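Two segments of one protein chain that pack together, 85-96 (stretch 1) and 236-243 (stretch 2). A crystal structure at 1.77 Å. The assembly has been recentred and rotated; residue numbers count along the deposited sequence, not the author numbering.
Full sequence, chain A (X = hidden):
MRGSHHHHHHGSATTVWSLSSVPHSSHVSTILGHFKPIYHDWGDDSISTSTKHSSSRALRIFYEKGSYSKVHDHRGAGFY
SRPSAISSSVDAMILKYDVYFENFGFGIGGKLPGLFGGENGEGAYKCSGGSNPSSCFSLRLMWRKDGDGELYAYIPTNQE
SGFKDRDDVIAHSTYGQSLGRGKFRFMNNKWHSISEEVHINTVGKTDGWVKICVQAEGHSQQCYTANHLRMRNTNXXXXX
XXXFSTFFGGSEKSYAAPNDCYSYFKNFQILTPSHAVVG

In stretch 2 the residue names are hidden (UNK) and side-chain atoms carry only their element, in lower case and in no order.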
# COMPACT_ATOMS: atom_id res chain seq x y z
N ALA A 85 15.03 -7.91 -9.30
CA ALA A 85 15.74 -8.66 -8.27
C ALA A 85 14.83 -9.61 -7.46
O ALA A 85 15.31 -10.49 -6.75
CB ALA A 85 16.44 -7.72 -7.33
N ILE A 86 13.52 -9.43 -7.56
CA ILE A 86 12.60 -10.27 -6.80
C ILE A 86 12.34 -11.58 -7.54
O ILE A 86 11.91 -11.58 -8.70
CB ILE A 86 11.26 -9.55 -6.53
CG1 ILE A 86 11.52 -8.22 -5.81
CG2 ILE A 86 10.35 -10.43 -5.69
CD1 ILE A 86 10.25 -7.40 -5.54
N SER A 87 12.60 -12.69 -6.88
CA SER A 87 12.40 -14.00 -7.50
C SER A 87 10.91 -14.33 -7.58
O SER A 87 10.08 -13.62 -7.01
CB SER A 87 13.17 -15.08 -6.73
OG SER A 87 13.09 -14.87 -5.33
N SER A 88 10.58 -15.40 -8.29
CA SER A 88 9.18 -15.68 -8.61
C SER A 88 8.48 -16.62 -7.62
O SER A 88 7.34 -17.01 -7.86
CB SER A 88 9.08 -16.27 -10.01
OG SER A 88 9.78 -17.49 -10.08
N SER A 89 9.14 -16.99 -6.53
CA SER A 89 8.51 -17.83 -5.52
C SER A 89 8.74 -17.29 -4.11
O SER A 89 9.07 -18.05 -3.18
CB SER A 89 9.02 -19.28 -5.63
OG SER A 89 10.40 -19.32 -5.35
N VAL A 90 8.56 -15.98 -3.95
CA VAL A 90 8.75 -15.33 -2.65
C VAL A 90 7.47 -15.36 -1.81
O VAL A 90 6.43 -14.87 -2.23
CB VAL A 90 9.20 -13.87 -2.81
CG1 VAL A 90 9.28 -13.18 -1.44
CG2 VAL A 90 10.55 -13.82 -3.51
N ASP A 91 7.57 -15.93 -0.60
CA ASP A 91 6.40 -16.10 0.26
C ASP A 91 6.39 -15.16 1.46
O ASP A 91 5.38 -15.08 2.19
CB ASP A 91 6.33 -17.55 0.74
CG ASP A 91 6.09 -18.52 -0.40
OD1 ASP A 91 5.46 -18.11 -1.40
OD2 ASP A 91 6.55 -19.68 -0.31
N ALA A 92 7.50 -14.47 1.67
CA ALA A 92 7.58 -13.46 2.73
C ALA A 92 8.32 -12.23 2.23
O ALA A 92 9.36 -12.33 1.58
CB ALA A 92 8.24 -14.03 3.98
N MET A 93 7.79 -11.06 2.55
CA MET A 93 8.34 -9.82 2.04
C MET A 93 8.10 -8.71 3.05
O MET A 93 7.06 -8.69 3.72
CB MET A 93 7.69 -9.50 0.69
CG MET A 93 8.50 -8.70 -0.28
SD MET A 93 7.57 -8.48 -1.81
CE MET A 93 8.18 -9.86 -2.77
N ILE A 94 9.06 -7.80 3.17
CA ILE A 94 8.88 -6.60 3.97
C ILE A 94 8.99 -5.38 3.07
O ILE A 94 9.98 -5.22 2.36
CB ILE A 94 9.92 -6.48 5.11
CG1 ILE A 94 9.84 -7.67 6.07
CG2 ILE A 94 9.74 -5.18 5.87
CD1 ILE A 94 10.92 -7.64 7.15
N LEU A 95 7.98 -4.53 3.08
CA LEU A 95 8.05 -3.25 2.37
C LEU A 95 8.26 -2.14 3.38
O LEU A 95 7.55 -2.08 4.37
CB LEU A 95 6.76 -2.99 1.60
CG LEU A 95 6.62 -1.61 0.96
CD1 LEU A 95 7.66 -1.44 -0.15
CD2 LEU A 95 5.21 -1.39 0.39
N LYS A 96 9.23 -1.26 3.12
CA LYS A 96 9.43 -0.09 3.97
C LYS A 96 9.41 1.14 3.10
O LYS A 96 9.89 1.09 1.98
CB LYS A 96 10.76 -0.16 4.71
CG LYS A 96 10.90 -1.32 5.67
CD LYS A 96 12.22 -1.24 6.43
CE LYS A 96 12.39 -2.45 7.32
NZ LYS A 96 13.64 -2.36 8.13
N UNK A 236 0.89 -21.64 -6.72
CA UNK A 236 1.61 -20.92 -7.75
C UNK A 236 1.59 -19.42 -7.47
O UNK A 236 2.30 -18.67 -8.14
o UNK A 236 -0.35 -20.78 -9.17
c UNK A 236 1.01 -21.19 -9.13
N UNK A 237 0.77 -18.99 -6.49
CA UNK A 237 0.71 -17.57 -6.09
C UNK A 237 1.82 -17.21 -5.12
O UNK A 237 2.09 -17.95 -4.16
c UNK A 237 -0.64 -17.23 -5.44
n UNK A 237 -3.21 -17.53 -8.04
c UNK A 237 -1.90 -17.70 -7.66
c UNK A 237 -3.89 -17.01 -7.03
n UNK A 237 -3.07 -16.86 -6.01
c UNK A 237 -1.80 -17.28 -6.37
N UNK A 238 2.46 -16.06 -5.35
CA UNK A 238 3.51 -15.57 -4.46
C UNK A 238 3.46 -14.05 -4.38
O UNK A 238 2.70 -13.40 -5.09
c UNK A 238 5.01 -17.50 -5.12
n UNK A 238 5.11 -19.59 -5.80
c UNK A 238 5.26 -19.60 -4.49
n UNK A 238 5.20 -18.36 -4.05
c UNK A 238 4.89 -16.02 -4.95
c UNK A 238 4.95 -18.29 -6.22
N UNK A 239 4.27 -13.47 -3.49
CA UNK A 239 4.36 -12.02 -3.41
C UNK A 239 5.14 -11.52 -4.62
O UNK A 239 6.13 -12.13 -5.00
c UNK A 239 3.30 -10.40 -0.77
c UNK A 239 5.03 -11.59 -2.11
c UNK A 239 4.12 -11.68 -0.89
c UNK A 239 4.94 -11.93 0.38
N UNK A 240 4.68 -10.42 -5.21
CA UNK A 240 5.28 -9.94 -6.46
C UNK A 240 5.99 -8.60 -6.33
O UNK A 240 6.90 -8.29 -7.10
c UNK A 240 3.49 -11.17 -7.86
n UNK A 240 3.82 -13.50 -8.63
n UNK A 240 5.79 -14.69 -8.71
n UNK A 240 3.77 -15.78 -8.90
c UNK A 240 4.20 -9.84 -7.55
c UNK A 240 4.47 -12.21 -8.42
c UNK A 240 4.46 -14.66 -8.75
N UNK A 241 5.58 -7.79 -5.35
CA UNK A 241 6.19 -6.48 -5.22
C UNK A 241 5.28 -5.45 -4.61
O UNK A 241 4.39 -5.79 -3.84
N UNK A 242 5.50 -4.18 -4.97
CA UNK A 242 4.79 -3.07 -4.36
C UNK A 242 3.67 -2.56 -5.26
O UNK A 242 3.87 -2.30 -6.45
c UNK A 242 5.73 -1.90 -4.06
s UNK A 242 6.01 0.77 -3.18
c UNK A 242 4.99 -0.69 -3.46
c UNK A 242 6.63 1.08 -4.83
N UNK A 243 2.48 -2.43 -4.66
CA UNK A 243 1.33 -1.79 -5.31
C UNK A 243 1.35 -0.34 -4.85
O UNK A 243 0.87 -0.03 -3.78
c UNK A 243 -2.41 -0.65 -7.16
c UNK A 243 -1.23 -2.02 -5.56
c UNK A 243 -3.65 -2.19 -5.80
c UNK A 243 -2.45 -2.60 -5.21
c UNK A 243 -3.63 -1.22 -6.77
c UNK A 243 0.04 -2.55 -4.93
c UNK A 243 -1.21 -1.10 -6.59
O HOH W 1 7.61 -14.22 -5.88
O HOH W 2 7.82 -12.61 -9.42
O HOH W 3 5.20 -17.86 -9.84

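Position 236 carries one carbon and then one oxygen, a hydroxymethyl group that points away from stretch 1 and makes no contact with it. Two unbranched atoms ending in oxygen identify Ser236.

Position 237 has one carbon leading to a five-membered ring of three carbons and two nitrogens, an imidazole. Its CA-to-CB bond also points away, and the ring makes no close approach to stretch 1. This is His237.

Position 238 repeats that composition, but its CA-to-CB bond points toward stretch 1. One ring nitrogen meets the Asp91 carboxylate near the ring plane, while Ser89 CA lies over one face, 3.5 Å from the ring centroid and 9° off the normal, a CH-pi contact. The residue is His238. Its ND1 donates to Asp91 OD1 at 2.7 Å, with an N-H...O angle of 163°.

Position 239 holds four carbons, forked at the second, and no heteroatom. CB packs against Met93 CE, and a terminal carbon reaches Asp91 O and Ala92 N. The branch point one carbon beyond CB gives Leu239. Its CB lies 3.7 Å from Met93 CE, its CD1 lies 3.7 Å from Asp91 O, and its backbone N donates to Val90 O at 2.9 Å and 156°.

Position 240 shows three carbons, a nitrogen, and a carbon bearing two more nitrogens. Its CA-to-CB bond points away, yet the end of the chain returns, and a terminal nitrogen reaches Ser88 O. The group is a guanidinium, hence Arg240. NH1 donates to Ser88 O at 2.9 Å and 146°, with the acceptor near the guanidinium plane.

Position 241 has no side-chain atoms, and its backbone N lies 4.1 Å from Met93 SD. With phi/psi of 152/-152, a CB would be jammed against the preceding carbonyl O. This is Gly241.

Position 242 is an unbranched run of two carbons, a sulfur and a carbon, and the second carbon packs against Leu95 CD2. The thioether identifies Met242, whose CG lies 3.9 Å from Leu95 CD2.

Position 243 has one carbon and a six-carbon ring that leads away and makes no contact with stretch 1, so it is Phe243.

The contact joins polar anchoring around the loop of stretch 1 to apolar packing along its strand. Three direct hydrogen bonds hold the loop, and water 1 extends them, donating to Ser87 O (2.8 Å) and Leu239 O (2.7 Å) while accepting from Val90 N (2.8 Å). Water 3 likewise links Ser88 O (3.0 Å) to Arg240 NH2 (2.7 Å). Farther along, the strand axes run 24° from parallel, with side chains such as Met93 and Leu95 between them. Together the stretches bury 553 Å².

Stretch 2 236-243: SHHLRGMF
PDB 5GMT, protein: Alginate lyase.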